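Local coordinates for fat acid-binding protein (Eubacterium ventriosum, PDB 3NYI) that probably serves as a lipid-binding protein of the DegV family, holding a fatty acid, here stearic acid, between its two alpha/beta parts, at residues A[133-146]-A[284-296]. Sequence-based numbering, arbitrary orientation.
With STE (stearic acid), chain C.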
# COMPACT_ATOMS: atom_id res chain seq x y z
N LEU A 133 -4.98 -1.03 5.08
CA LEU A 133 -5.88 -0.46 6.11
C LEU A 133 -7.23 -0.04 5.54
O LEU A 133 -8.27 -0.26 6.16
CB LEU A 133 -5.22 0.74 6.80
CG LEU A 133 -4.11 0.35 7.77
CD1 LEU A 133 -3.30 1.57 8.20
CD2 LEU A 133 -4.70 -0.38 9.00
N LEU A 134 -7.22 0.57 4.35
CA LEU A 134 -8.47 0.99 3.73
C LEU A 134 -9.32 -0.21 3.34
O LEU A 134 -10.52 -0.25 3.60
CB LEU A 134 -8.23 1.88 2.51
CG LEU A 134 -9.51 2.40 1.84
CD1 LEU A 134 -10.21 3.44 2.74
CD2 LEU A 134 -9.20 3.00 0.47
N ILE A 135 -8.71 -1.19 2.68
CA ILE A 135 -9.44 -2.38 2.32
C ILE A 135 -10.05 -3.03 3.57
O ILE A 135 -11.21 -3.42 3.58
CB ILE A 135 -8.54 -3.39 1.60
CG1 ILE A 135 -8.21 -2.85 0.20
CG2 ILE A 135 -9.25 -4.71 1.49
CD1 ILE A 135 -6.99 -3.55 -0.47
N ASP A 136 -9.25 -3.11 4.61
CA ASP A 136 -9.72 -3.69 5.87
C ASP A 136 -10.88 -2.91 6.50
O ASP A 136 -11.80 -3.50 7.05
CB ASP A 136 -8.56 -3.86 6.86
CG ASP A 136 -8.98 -4.57 8.13
OD1 ASP A 136 -9.46 -5.72 8.04
OD2 ASP A 136 -8.87 -3.95 9.21
N GLN A 137 -10.87 -1.58 6.41
CA GLN A 137 -12.02 -0.82 6.89
C GLN A 137 -13.26 -1.22 6.08
O GLN A 137 -14.33 -1.39 6.63
CB GLN A 137 -11.79 0.68 6.82
CG GLN A 137 -10.85 1.21 7.90
CD GLN A 137 -11.42 1.02 9.30
OE1 GLN A 137 -12.56 1.39 9.57
NE2 GLN A 137 -10.63 0.42 10.20
N PHE A 138 -13.09 -1.39 4.77
CA PHE A 138 -14.20 -1.79 3.91
C PHE A 138 -14.69 -3.19 4.26
O PHE A 138 -15.89 -3.43 4.37
CB PHE A 138 -13.79 -1.74 2.42
CG PHE A 138 -14.95 -1.52 1.50
CD1 PHE A 138 -15.44 -0.25 1.29
CD2 PHE A 138 -15.56 -2.60 0.87
CE1 PHE A 138 -16.53 -0.04 0.47
CE2 PHE A 138 -16.65 -2.40 0.04
CZ PHE A 138 -17.13 -1.11 -0.17
N VAL A 139 -13.75 -4.12 4.44
CA VAL A 139 -14.09 -5.48 4.87
C VAL A 139 -14.86 -5.45 6.20
O VAL A 139 -15.86 -6.15 6.36
CB VAL A 139 -12.83 -6.36 5.02
CG1 VAL A 139 -13.16 -7.66 5.77
CG2 VAL A 139 -12.22 -6.66 3.64
N ARG A 140 -14.39 -4.63 7.13
CA ARG A 140 -15.08 -4.47 8.42
C ARG A 140 -16.51 -3.98 8.26
O ARG A 140 -17.44 -4.55 8.84
CB ARG A 140 -14.31 -3.51 9.32
CG ARG A 140 -12.98 -4.02 9.82
CD ARG A 140 -12.24 -2.93 10.58
NE ARG A 140 -10.91 -3.36 11.00
CZ ARG A 140 -10.46 -3.25 12.24
NH1 ARG A 140 -11.22 -2.70 13.18
NH2 ARG A 140 -9.24 -3.67 12.54
N MSE A 141 -16.70 -2.92 7.47
CA MSE A 141 -18.03 -2.34 7.29
C MSE A 141 -19.04 -3.34 6.75
O MSE A 141 -20.16 -3.44 7.27
CB MSE A 141 -17.97 -1.07 6.42
CG MSE A 141 -17.26 0.10 7.13
SE MSE A 141 -17.34 1.79 6.15
CE MSE A 141 -15.89 1.45 4.88
N LEU A 142 -18.63 -4.08 5.72
CA LEU A 142 -19.49 -5.09 5.13
C LEU A 142 -19.77 -6.24 6.09
O LEU A 142 -20.89 -6.72 6.16
CB LEU A 142 -18.89 -5.61 3.82
CG LEU A 142 -18.70 -4.53 2.76
CD1 LEU A 142 -18.33 -5.15 1.42
CD2 LEU A 142 -19.95 -3.68 2.62
N GLU A 143 -18.76 -6.68 6.83
CA GLU A 143 -18.98 -7.74 7.80
C GLU A 143 -19.85 -7.27 8.97
O GLU A 143 -20.62 -8.06 9.54
CB GLU A 143 -17.65 -8.34 8.28
CG GLU A 143 -16.88 -9.00 7.13
CD GLU A 143 -15.68 -9.82 7.57
OE1 GLU A 143 -15.38 -9.85 8.78
OE2 GLU A 143 -15.04 -10.44 6.68
N ASP A 144 -19.77 -5.99 9.30
CA ASP A 144 -20.60 -5.44 10.37
C ASP A 144 -22.02 -5.13 9.87
O ASP A 144 -22.85 -4.62 10.62
CB ASP A 144 -19.96 -4.19 11.00
CG ASP A 144 -18.63 -4.50 11.68
OD1 ASP A 144 -18.35 -5.69 11.92
OD2 ASP A 144 -17.85 -3.55 11.96
N GLY A 145 -22.29 -5.42 8.61
CA GLY A 145 -23.64 -5.33 8.09
C GLY A 145 -24.05 -4.02 7.46
O GLY A 145 -25.22 -3.82 7.14
N LEU A 146 -23.11 -3.10 7.26
CA LEU A 146 -23.39 -1.90 6.49
C LEU A 146 -23.65 -2.28 5.04
O LEU A 146 -23.05 -3.23 4.54
CB LEU A 146 -22.21 -0.92 6.54
CG LEU A 146 -22.18 0.08 7.69
CD1 LEU A 146 -22.01 -0.63 9.02
CD2 LEU A 146 -21.07 1.10 7.47
N PRO A 284 12.78 -0.12 3.42
CA PRO A 284 11.75 0.78 3.96
C PRO A 284 11.25 0.29 5.31
O PRO A 284 11.24 -0.92 5.54
CB PRO A 284 10.62 0.67 2.94
CG PRO A 284 10.82 -0.69 2.27
CD PRO A 284 12.21 -1.19 2.60
N ILE A 285 10.84 1.20 6.18
CA ILE A 285 10.23 0.80 7.45
C ILE A 285 9.37 1.94 7.96
O ILE A 285 9.72 3.10 7.82
CB ILE A 285 11.29 0.40 8.49
CG1 ILE A 285 10.62 -0.13 9.76
CG2 ILE A 285 12.24 1.57 8.79
CD1 ILE A 285 11.54 -0.99 10.62
N GLY A 286 8.21 1.61 8.50
CA GLY A 286 7.30 2.67 8.89
C GLY A 286 5.99 2.15 9.40
O GLY A 286 5.85 0.96 9.68
N LEU A 287 5.03 3.05 9.54
CA LEU A 287 3.72 2.69 10.05
C LEU A 287 2.65 3.43 9.26
O LEU A 287 2.91 4.49 8.70
CB LEU A 287 3.60 3.00 11.55
CG LEU A 287 3.61 4.47 11.97
CD1 LEU A 287 2.81 4.67 13.24
CD2 LEU A 287 5.03 4.96 12.16
N GLY A 288 1.47 2.83 9.20
CA GLY A 288 0.31 3.44 8.58
C GLY A 288 -0.81 3.56 9.59
O GLY A 288 -0.90 2.77 10.55
N VAL A 289 -1.65 4.57 9.41
CA VAL A 289 -2.79 4.75 10.31
C VAL A 289 -4.00 5.10 9.47
O VAL A 289 -3.87 5.61 8.36
CB VAL A 289 -2.54 5.87 11.36
CG1 VAL A 289 -1.20 5.67 12.03
CG2 VAL A 289 -2.62 7.26 10.69
N ILE A 290 -5.17 4.81 10.00
CA ILE A 290 -6.41 5.21 9.34
C ILE A 290 -7.49 5.33 10.39
O ILE A 290 -7.41 4.68 11.44
CB ILE A 290 -6.84 4.18 8.25
CG1 ILE A 290 -7.84 4.80 7.27
CG2 ILE A 290 -7.42 2.94 8.90
CD1 ILE A 290 -8.09 3.95 5.97
N ARG A 291 -8.49 6.17 10.13
CA ARG A 291 -9.58 6.36 11.08
C ARG A 291 -10.42 5.09 11.14
O ARG A 291 -10.61 4.42 10.13
CB ARG A 291 -10.49 7.52 10.67
CG ARG A 291 -10.03 8.89 11.10
CD ARG A 291 -10.16 9.06 12.60
NE ARG A 291 -11.56 9.11 13.02
CZ ARG A 291 -12.25 10.24 13.18
NH1 ARG A 291 -11.69 11.42 12.95
NH2 ARG A 291 -13.51 10.17 13.57
N LYS A 292 -10.93 4.76 12.33
CA LYS A 292 -11.92 3.69 12.43
C LYS A 292 -13.25 4.20 11.88
O LYS A 292 -13.75 5.23 12.34
CB LYS A 292 -12.12 3.25 13.88
CG LYS A 292 -10.86 2.88 14.62
CD LYS A 292 -11.13 3.01 16.13
CE LYS A 292 -10.07 2.34 16.97
NZ LYS A 292 -10.46 2.36 18.41
N TYR A 293 -13.82 3.49 10.91
CA TYR A 293 -15.06 3.97 10.30
C TYR A 293 -16.16 4.29 11.32
O TYR A 293 -16.95 5.20 11.11
CB TYR A 293 -15.59 2.99 9.24
CG TYR A 293 -16.45 1.88 9.82
CD1 TYR A 293 -17.82 2.05 9.98
CD2 TYR A 293 -15.88 0.67 10.19
CE1 TYR A 293 -18.60 1.04 10.52
CE2 TYR A 293 -16.66 -0.35 10.72
CZ TYR A 293 -18.02 -0.16 10.88
OH TYR A 293 -18.79 -1.17 11.41
N GLU A 294 -16.20 3.54 12.43
CA GLU A 294 -17.23 3.70 13.46
C GLU A 294 -17.26 5.11 14.05
O GLU A 294 -18.28 5.55 14.60
CB GLU A 294 -17.00 2.74 14.64
CG GLU A 294 -17.09 1.28 14.29
CD GLU A 294 -15.73 0.68 14.01
OE1 GLU A 294 -14.86 1.41 13.49
OE2 GLU A 294 -15.54 -0.52 14.31
N THR A 295 -16.13 5.79 13.95
CA THR A 295 -15.96 7.08 14.61
C THR A 295 -16.29 8.25 13.68
O THR A 295 -16.31 9.41 14.11
CB THR A 295 -14.52 7.22 15.16
OG1 THR A 295 -13.58 7.25 14.08
CG2 THR A 295 -14.19 6.04 16.05
N LEU A 296 -16.58 7.95 12.42
CA LEU A 296 -16.77 9.00 11.43
C LEU A 296 -18.16 9.62 11.49
O LEU A 296 -19.13 8.96 11.88
CB LEU A 296 -16.48 8.48 10.02
CG LEU A 296 -15.00 8.25 9.78
CD1 LEU A 296 -14.78 7.60 8.42
CD2 LEU A 296 -14.24 9.55 9.89
C1 STE C . 3.66 0.65 -11.80
O1 STE C . 2.66 1.05 -12.32
O2 STE C . 4.63 0.45 -12.46
C2 STE C . 3.75 0.63 -10.25
C3 STE C . 4.50 1.88 -9.73
C4 STE C . 4.68 1.79 -8.20
C5 STE C . 5.21 3.12 -7.62
C6 STE C . 5.43 2.98 -6.09
C7 STE C . 6.05 4.27 -5.50
C8 STE C . 6.10 4.12 -3.95
C9 STE C . 6.74 5.37 -3.29
C10 STE C . 6.84 5.12 -1.76
C11 STE C . 5.46 5.30 -1.14
C12 STE C . 4.99 4.14 -0.22
C13 STE C . 6.12 3.31 0.40
C14 STE C . 5.76 3.15 1.91
C15 STE C . 6.59 2.02 2.56
C16 STE C . 6.48 2.15 4.10
C17 STE C . 5.23 1.39 4.60
C18 STE C . 5.19 1.36 6.15
O HOH W 1 -12.55 0.08 12.64
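The ring of Tyr293 lies against the last turns of helix 128-143 and the residue that follows, with Met141 CG almost over its centre, 3.3 Å from the centroid and 12° off the normal, a CH-pi contact. With chi2 extended (-174°), Met141 SE follows CG obliquely to the ring, 4.3 Å from the Tyr293 centroid, adding a Met-aromatic contact. At the ring edge, Tyr293 OH donates to the anti lone pair of Asp144 OD2 at 2.6 Å. Gln137, bent at chi2, takes the Tyr293 N-H on OE1 at 2.8 Å from above its carbonyl plane, while its NE2 reaches Glu294 OE1 through a water. A leucine in place of Tyr293 would probably leave Asp144 OD2 without its hydroxyl partner and Met141 CG without a ring face to lie on. Toward the sheet, Ile290 sends CG2 to Leu133 CB (3.8 Å) and CD1 to Leu134 CD1 (3.9 Å); Leu133 CD1 sits 3.5 Å from Gly288 C, where a side chain would be tight. Nearer the strand's start, Gly286 C lies 3.4 Å from C18 of stearic acid. A Schellman motif at Gly145 ends the helix, and Leu146 then brings CD2 to Tyr293 CE1. Segment 133-143 crosses strand 285-291, central in a mixed sheet, at -35°, as in layered alpha/beta folds.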